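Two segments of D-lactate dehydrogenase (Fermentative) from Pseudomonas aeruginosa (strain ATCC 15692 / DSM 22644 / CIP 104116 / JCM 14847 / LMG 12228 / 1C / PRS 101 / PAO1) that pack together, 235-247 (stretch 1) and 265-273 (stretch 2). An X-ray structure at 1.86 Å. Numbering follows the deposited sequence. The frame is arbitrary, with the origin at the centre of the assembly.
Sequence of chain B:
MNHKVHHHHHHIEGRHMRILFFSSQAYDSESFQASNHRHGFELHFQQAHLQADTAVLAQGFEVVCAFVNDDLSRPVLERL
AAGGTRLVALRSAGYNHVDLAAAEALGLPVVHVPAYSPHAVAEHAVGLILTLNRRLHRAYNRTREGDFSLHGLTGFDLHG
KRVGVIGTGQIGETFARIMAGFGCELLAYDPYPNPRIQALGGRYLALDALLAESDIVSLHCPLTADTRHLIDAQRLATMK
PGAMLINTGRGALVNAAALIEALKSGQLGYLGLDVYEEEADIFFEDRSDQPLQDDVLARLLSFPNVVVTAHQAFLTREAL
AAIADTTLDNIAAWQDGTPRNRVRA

Stretch 1 235-247: RLATMKPGAMLIN
Stretch 2 (265-273) SGQLGYLGL

The most unusual feature of this contact is the side chain of Gln267, a loop residue ahead of the parallel strands, which donates two hydrogen bonds to backbone carbonyls where a helix gives way to a turn. Its CA-to-CB bond points away from stretch 1, but chi1 167°, chi2 61° and chi3 6° bring the amide round, so that Gln267 NE2 donates to Leu236 O at 3.0 Å and to Met239 O at 2.9 Å. Helix 235-238 ends here: Met239 leaves helical geometry at phi/psi -59/159, and one amide group serves two carbonyls at this exit.

The chain then passes through a type II turn from Lys240 to Ala243, closed by Ala243 N to Lys240 O at 3.0 Å. Pro241 (-58/130) and Gly242 (87/7) occupy its corners; the positive phi of Gly242 would jam a CB against the preceding carbonyl. Gly242 N donates to Gln267 O at 2.8 Å, and a water donates both to Lys240 O (2.7 Å) and to Gln267 O (2.6 Å). Across from the turn, Gly266 (90/-6) follows a helix, and Gln267 N is held by Ser265 OG at 3.1 Å.

Beyond the turn the strands run parallel, their axes 4.6 Å apart at closest and inclined by 23°. Ala243 O accepts from both Gly269 N (2.8 Å) and Tyr270 N (3.2 Å), as Gly269 bends at -80/-36. A CB on Gly269 would lie 2.1 Å from Gly242 O, so its bareness lets the chains close in. Regular extended pairing follows: Leu245 N to Tyr270 O at 3.0 Å, Gly272 N to Leu245 O at 2.9 Å and Asn247 N to Gly272 O at 2.9 Å. Met244 pairs with Tyr270, Leu245 with Leu271, Ile246 with Gly272 and Asn247 with Leu273, with CA atoms 4.4 to 5.0 Å apart.

On the face carrying Met244 and Tyr270, Met244 (chi1 t, chi2 t, chi3 m) lays its CE over the Tyr270 ring, 4.0 Å from the centroid, a CH-pi contact. Tyr270 is m at chi1, with chi2 80°. The CA-to-CB bond of Ile246 points to the same face as Met244, and its m, m rotamer brings CD1 nearer to stretch 2; a CB on Gly272 would stand 2.8 Å from Ile246 CD1.

The other face is largely aliphatic. Leu268, Leu245 and Leu271 are all t, p; Leu268 CD1 packs at 3.9 Å from Met239 CE and 3.8 Å from Leu245 CB, while Leu245 CD2 meets Leu271 CD1 at 3.9 Å. Asn247 (chi1 t) sets its CB 3.9 Å from Leu273 CD2 (m, t); its ND2 is hydrogen-bonded elsewhere in the structure and its OD1 to a residue just beyond the stretches. Together the stretches bury 733 Å².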

ATOM      1  N   ARG B 235      -8.815   1.375 -33.067  1.00 38.23           N
ATOM      2  CA  ARG B 235      -7.662   0.508 -32.970  1.00 37.26           C
ATOM      3  C   ARG B 235      -7.800  -0.432 -31.753  1.00 38.81           C
ATOM      4  O   ARG B 235      -7.451  -1.608 -31.845  1.00 38.37           O
ATOM      5  CB  ARG B 235      -6.374   1.322 -32.861  1.00 41.16           C
ATOM      6  CG  ARG B 235      -5.682   1.510 -34.194  1.00 44.39           C
ATOM      7  CD  ARG B 235      -6.573   2.291 -35.141  1.00 49.61           C
ATOM      8  NE  ARG B 235      -5.790   3.193 -35.973  1.00 51.73           N
ATOM      9  CZ  ARG B 235      -5.281   2.864 -37.155  1.00 59.10           C
ATOM     10  NH1 ARG B 235      -5.477   1.650 -37.655  1.00 61.25           N
ATOM     11  NH2 ARG B 235      -4.574   3.755 -37.837  1.00 61.06           N
ATOM     12  N   LEU B 236      -8.301   0.070 -30.618  1.00 37.52           N
ATOM     13  CA  LEU B 236      -8.510  -0.812 -29.436  1.00 38.71           C
ATOM     14  C   LEU B 236      -9.474  -1.925 -29.752  1.00 37.93           C
ATOM     15  O   LEU B 236      -9.301  -3.074 -29.290  1.00 35.43           O
ATOM     16  CB  LEU B 236      -9.028  -0.064 -28.193  1.00 36.44           C
ATOM     17  CG  LEU B 236      -8.009   0.833 -27.583  1.00 38.64           C
ATOM     18  CD1 LEU B 236      -8.674   1.772 -26.630  1.00 39.45           C
ATOM     19  CD2 LEU B 236      -6.894   0.004 -26.915  1.00 39.14           C
ATOM     20  N   ALA B 237     -10.558  -1.603 -30.464  1.00 40.31           N
ATOM     21  CA  ALA B 237     -11.509  -2.648 -30.802  1.00 38.60           C
ATOM     22  C   ALA B 237     -10.968  -3.651 -31.862  1.00 37.64           C
ATOM     23  O   ALA B 237     -11.478  -4.740 -31.986  1.00 37.48           O
ATOM     24  CB  ALA B 237     -12.825  -2.017 -31.268  1.00 46.22           C
ATOM     25  N   THR B 238      -9.892  -3.308 -32.582  1.00 38.66           N
ATOM     26  CA  THR B 238      -9.206  -4.232 -33.552  1.00 41.40           C
ATOM     27  C   THR B 238      -8.388  -5.316 -32.756  1.00 41.12           C
ATOM     28  O   THR B 238      -8.321  -6.520 -33.112  1.00 37.94           O
ATOM     29  CB  THR B 238      -8.303  -3.358 -34.490  1.00 39.24           C
ATOM     30  OG1 THR B 238      -9.100  -2.296 -35.082  1.00 38.73           O
ATOM     31  CG2 THR B 238      -7.596  -4.158 -35.579  1.00 36.22           C
ATOM     32  N   MET B 239      -7.867  -4.895 -31.607  1.00 37.88           N
ATOM     33  CA  MET B 239      -6.985  -5.800 -30.821  1.00 33.35           C
ATOM     34  C   MET B 239      -7.652  -7.109 -30.413  1.00 30.79           C
ATOM     35  O   MET B 239      -8.827  -7.201 -30.343  1.00 28.66           O
ATOM     36  CB  MET B 239      -6.446  -5.077 -29.621  1.00 34.35           C
ATOM     37  CG  MET B 239      -5.504  -3.992 -30.035  1.00 33.21           C
ATOM     38  SD  MET B 239      -4.792  -2.959 -28.817  1.00 36.42           S
ATOM     39  CE  MET B 239      -4.064  -4.222 -27.749  1.00 34.17           C
ATOM     40  N   LYS B 240      -6.849  -8.120 -30.106  1.00 29.77           N
ATOM     41  CA  LYS B 240      -7.295  -9.405 -29.565  1.00 28.69           C
ATOM     42  C   LYS B 240      -7.855  -9.234 -28.136  1.00 29.62           C
ATOM     43  O   LYS B 240      -7.233  -8.578 -27.294  1.00 26.01           O
ATOM     44  CB  LYS B 240      -6.113 -10.359 -29.525  1.00 29.96           C
ATOM     45  CG  LYS B 240      -6.343 -11.764 -29.017  1.00 32.47           C
ATOM     46  CD  LYS B 240      -5.106 -12.566 -29.372  1.00 37.39           C
ATOM     47  CE  LYS B 240      -5.289 -14.062 -29.279  1.00 37.99           C
ATOM     48  NZ  LYS B 240      -3.925 -14.658 -29.420  1.00 38.62           N
ATOM     49  N   PRO B 241      -9.033  -9.799 -27.868  1.00 30.47           N
ATOM     50  CA  PRO B 241      -9.638  -9.629 -26.557  1.00 31.10           C
ATOM     51  C   PRO B 241      -8.754 -10.120 -25.460  1.00 29.72           C
ATOM     52  O   PRO B 241      -8.194 -11.191 -25.562  1.00 30.31           O
ATOM     53  CB  PRO B 241     -10.887 -10.485 -26.631  1.00 33.32           C
ATOM     54  CG  PRO B 241     -11.306 -10.371 -28.120  1.00 33.98           C
ATOM     55  CD  PRO B 241      -9.992 -10.359 -28.857  1.00 34.18           C
ATOM     56  N   GLY B 242      -8.548  -9.296 -24.454  1.00 28.12           N
ATOM     57  CA  GLY B 242      -7.652  -9.685 -23.335  1.00 26.32           C
ATOM     58  C   GLY B 242      -6.196  -9.378 -23.564  1.00 25.98           C
ATOM     59  O   GLY B 242      -5.345  -9.676 -22.703  1.00 25.49           O
ATOM     60  N   ALA B 243      -5.861  -8.682 -24.649  1.00 25.06           N
ATOM     61  CA  ALA B 243      -4.486  -8.466 -24.983  1.00 24.09           C
ATOM     62  C   ALA B 243      -3.887  -7.465 -24.005  1.00 23.40           C
ATOM     63  O   ALA B 243      -4.600  -6.739 -23.293  1.00 23.99           O
ATOM     64  CB  ALA B 243      -4.353  -7.948 -26.403  1.00 24.58           C
ATOM     65  N   MET B 244      -2.581  -7.413 -24.022  1.00 21.90           N
ATOM     66  CA  MET B 244      -1.799  -6.434 -23.255  1.00 21.53           C
ATOM     67  C   MET B 244      -1.289  -5.318 -24.187  1.00 22.22           C
ATOM     68  O   MET B 244      -0.710  -5.628 -25.221  1.00 21.98           O
ATOM     69  CB  MET B 244      -0.611  -7.156 -22.639  1.00 21.79           C
ATOM     70  CG  MET B 244       0.374  -6.252 -21.914  1.00 23.06           C
ATOM     71  SD  MET B 244       1.736  -7.182 -21.180  1.00 23.46           S
ATOM     72  CE  MET B 244       0.931  -8.012 -19.849  1.00 22.92           C
ATOM     73  N   LEU B 245      -1.393  -4.074 -23.728  1.00 22.73           N
ATOM     74  CA  LEU B 245      -0.798  -2.915 -24.433  1.00 22.70           C
ATOM     75  C   LEU B 245       0.221  -2.216 -23.572  1.00 22.05           C
ATOM     76  O   LEU B 245      -0.049  -1.896 -22.410  1.00 23.53           O
ATOM     77  CB  LEU B 245      -1.937  -1.958 -24.785  1.00 22.33           C
ATOM     78  CG  LEU B 245      -1.495  -0.694 -25.522  1.00 24.11           C
ATOM     79  CD1 LEU B 245      -0.940  -0.937 -26.922  1.00 24.14           C
ATOM     80  CD2 LEU B 245      -2.696   0.255 -25.622  1.00 24.57           C
ATOM     81  N   ILE B 246       1.370  -1.904 -24.165  1.00 22.96           N
ATOM     82  CA  ILE B 246       2.449  -1.202 -23.509  1.00 23.95           C
ATOM     83  C   ILE B 246       2.742   0.081 -24.356  1.00 25.09           C
ATOM     84  O   ILE B 246       2.947   0.016 -25.572  1.00 24.46           O
ATOM     85  CB  ILE B 246       3.735  -2.063 -23.472  1.00 23.72           C
ATOM     86  CG1 ILE B 246       3.449  -3.434 -22.791  1.00 23.69           C
ATOM     87  CG2 ILE B 246       4.880  -1.376 -22.760  1.00 23.15           C
ATOM     88  CD1 ILE B 246       2.978  -3.354 -21.342  1.00 23.26           C
ATOM     89  N   ASN B 247       2.752   1.222 -23.688  1.00 26.10           N
ATOM     90  CA  ASN B 247       3.185   2.462 -24.318  1.00 27.55           C
ATOM     91  C   ASN B 247       4.305   3.079 -23.523  1.00 27.48           C
ATOM     92  O   ASN B 247       4.102   3.731 -22.470  1.00 31.07           O
ATOM     93  CB  ASN B 247       2.054   3.462 -24.461  1.00 28.74           C
ATOM     94  CG  ASN B 247       2.495   4.684 -25.287  1.00 32.52           C
ATOM     95  OD1 ASN B 247       3.552   4.641 -25.933  1.00 31.25           O
ATOM     96  ND2 ASN B 247       1.736   5.737 -25.219  1.00 31.67           N
ATOM     97  N   SER B 265     -14.479  -3.266 -20.044  1.00 30.52           N
ATOM     98  CA  SER B 265     -15.214  -4.373 -20.674  1.00 32.35           C
ATOM     99  C   SER B 265     -14.416  -5.646 -20.675  1.00 33.64           C
ATOM    100  O   SER B 265     -14.949  -6.728 -20.959  1.00 32.75           O
ATOM    101  CB  SER B 265     -15.534  -4.047 -22.129  1.00 32.65           C
ATOM    102  OG  SER B 265     -14.386  -3.980 -22.896  1.00 32.95           O
ATOM    103  N   GLY B 266     -13.120  -5.536 -20.422  1.00 32.68           N
ATOM    104  CA  GLY B 266     -12.238  -6.692 -20.534  1.00 29.89           C
ATOM    105  C   GLY B 266     -11.647  -6.833 -21.940  1.00 28.54           C
ATOM    106  O   GLY B 266     -10.782  -7.646 -22.131  1.00 29.51           O
ATOM    107  N   GLN B 267     -12.069  -6.020 -22.898  1.00 26.72           N
ATOM    108  CA  GLN B 267     -11.510  -6.054 -24.166  1.00 29.88           C
ATOM    109  C   GLN B 267      -9.958  -5.875 -24.105  1.00 27.88           C
ATOM    110  O   GLN B 267      -9.217  -6.574 -24.812  1.00 28.08           O
ATOM    111  CB  GLN B 267     -12.136  -4.979 -25.089  1.00 31.82           C
ATOM    112  CG  GLN B 267     -11.408  -4.710 -26.417  1.00 33.56           C
ATOM    113  CD  GLN B 267     -11.310  -5.898 -27.363  1.00 34.69           C
ATOM    114  OE1 GLN B 267     -11.866  -6.953 -27.121  1.00 32.27           O
ATOM    115  NE2 GLN B 267     -10.511  -5.731 -28.434  1.00 38.81           N
ATOM    116  N   LEU B 268      -9.518  -4.877 -23.363  1.00 25.84           N
ATOM    117  CA  LEU B 268      -8.103  -4.737 -23.084  1.00 25.89           C
ATOM    118  C   LEU B 268      -7.832  -5.420 -21.746  1.00 23.65           C
ATOM    119  O   LEU B 268      -8.379  -5.006 -20.716  1.00 24.30           O
ATOM    120  CB  LEU B 268      -7.696  -3.249 -23.066  1.00 26.11           C
ATOM    121  CG  LEU B 268      -6.214  -2.966 -22.934  1.00 26.51           C
ATOM    122  CD1 LEU B 268      -5.409  -3.467 -24.128  1.00 26.58           C
ATOM    123  CD2 LEU B 268      -5.954  -1.491 -22.839  1.00 27.32           C
ATOM    124  N   GLY B 269      -6.930  -6.402 -21.768  1.00 22.15           N
ATOM    125  CA  GLY B 269      -6.600  -7.184 -20.593  1.00 21.00           C
ATOM    126  C   GLY B 269      -5.636  -6.509 -19.654  1.00 20.51           C
ATOM    127  O   GLY B 269      -5.676  -6.763 -18.463  1.00 20.32           O
ATOM    128  N   TYR B 270      -4.689  -5.774 -20.210  1.00 19.84           N
ATOM    129  CA  TYR B 270      -3.638  -5.191 -19.411  1.00 20.62           C
ATOM    130  C   TYR B 270      -3.159  -3.924 -20.066  1.00 20.54           C
ATOM    131  O   TYR B 270      -3.164  -3.797 -21.293  1.00 21.89           O
ATOM    132  CB  TYR B 270      -2.409  -6.115 -19.337  1.00 22.13           C
ATOM    133  CG  TYR B 270      -2.604  -7.569 -18.948  1.00 21.74           C
ATOM    134  CD1 TYR B 270      -3.050  -8.508 -19.871  1.00 22.52           C
ATOM    135  CD2 TYR B 270      -2.256  -8.013 -17.676  1.00 22.93           C
ATOM    136  CE1 TYR B 270      -3.189  -9.839 -19.522  1.00 23.26           C
ATOM    137  CE2 TYR B 270      -2.393  -9.340 -17.320  1.00 22.93           C
ATOM    138  CZ  TYR B 270      -2.860 -10.249 -18.245  1.00 23.70           C
ATOM    139  OH  TYR B 270      -2.995 -11.569 -17.889  1.00 24.66           O
ATOM    140  N   LEU B 271      -2.707  -2.999 -19.239  1.00 22.04           N
ATOM    141  CA  LEU B 271      -2.055  -1.781 -19.725  1.00 21.91           C
ATOM    142  C   LEU B 271      -0.855  -1.355 -18.903  1.00 21.87           C
ATOM    143  O   LEU B 271      -0.925  -1.213 -17.693  1.00 20.75           O
ATOM    144  CB  LEU B 271      -3.088  -0.651 -19.778  1.00 23.10           C
ATOM    145  CG  LEU B 271      -2.594   0.733 -20.257  1.00 23.34           C
ATOM    146  CD1 LEU B 271      -2.388   0.760 -21.743  1.00 24.20           C
ATOM    147  CD2 LEU B 271      -3.548   1.820 -19.802  1.00 23.63           C
ATOM    148  N   GLY B 272       0.263  -1.102 -19.616  1.00 20.68           N
ATOM    149  CA  GLY B 272       1.475  -0.590 -19.031  1.00 21.47           C
ATOM    150  C   GLY B 272       1.812   0.735 -19.708  1.00 20.91           C
ATOM    151  O   GLY B 272       2.018   0.738 -20.898  1.00 22.10           O
ATOM    152  N   LEU B 273       1.832   1.812 -18.938  1.00 22.52           N
ATOM    153  CA  LEU B 273       2.189   3.110 -19.495  1.00 23.90           C
ATOM    154  C   LEU B 273       3.409   3.648 -18.794  1.00 25.09           C
ATOM    155  O   LEU B 273       3.487   3.619 -17.583  1.00 24.83           O
ATOM    156  CB  LEU B 273       1.060   4.120 -19.281  1.00 24.02           C
ATOM    157  CG  LEU B 273      -0.297   3.858 -19.899  1.00 24.12           C
ATOM    158  CD1 LEU B 273      -1.201   5.054 -19.504  1.00 25.60           C
ATOM    159  CD2 LEU B 273      -0.302   3.625 -21.378  1.00 25.69           C
TER
HETATM  160  O   HOH W   1      -7.181  -5.989 -26.375  1.00 33.26           O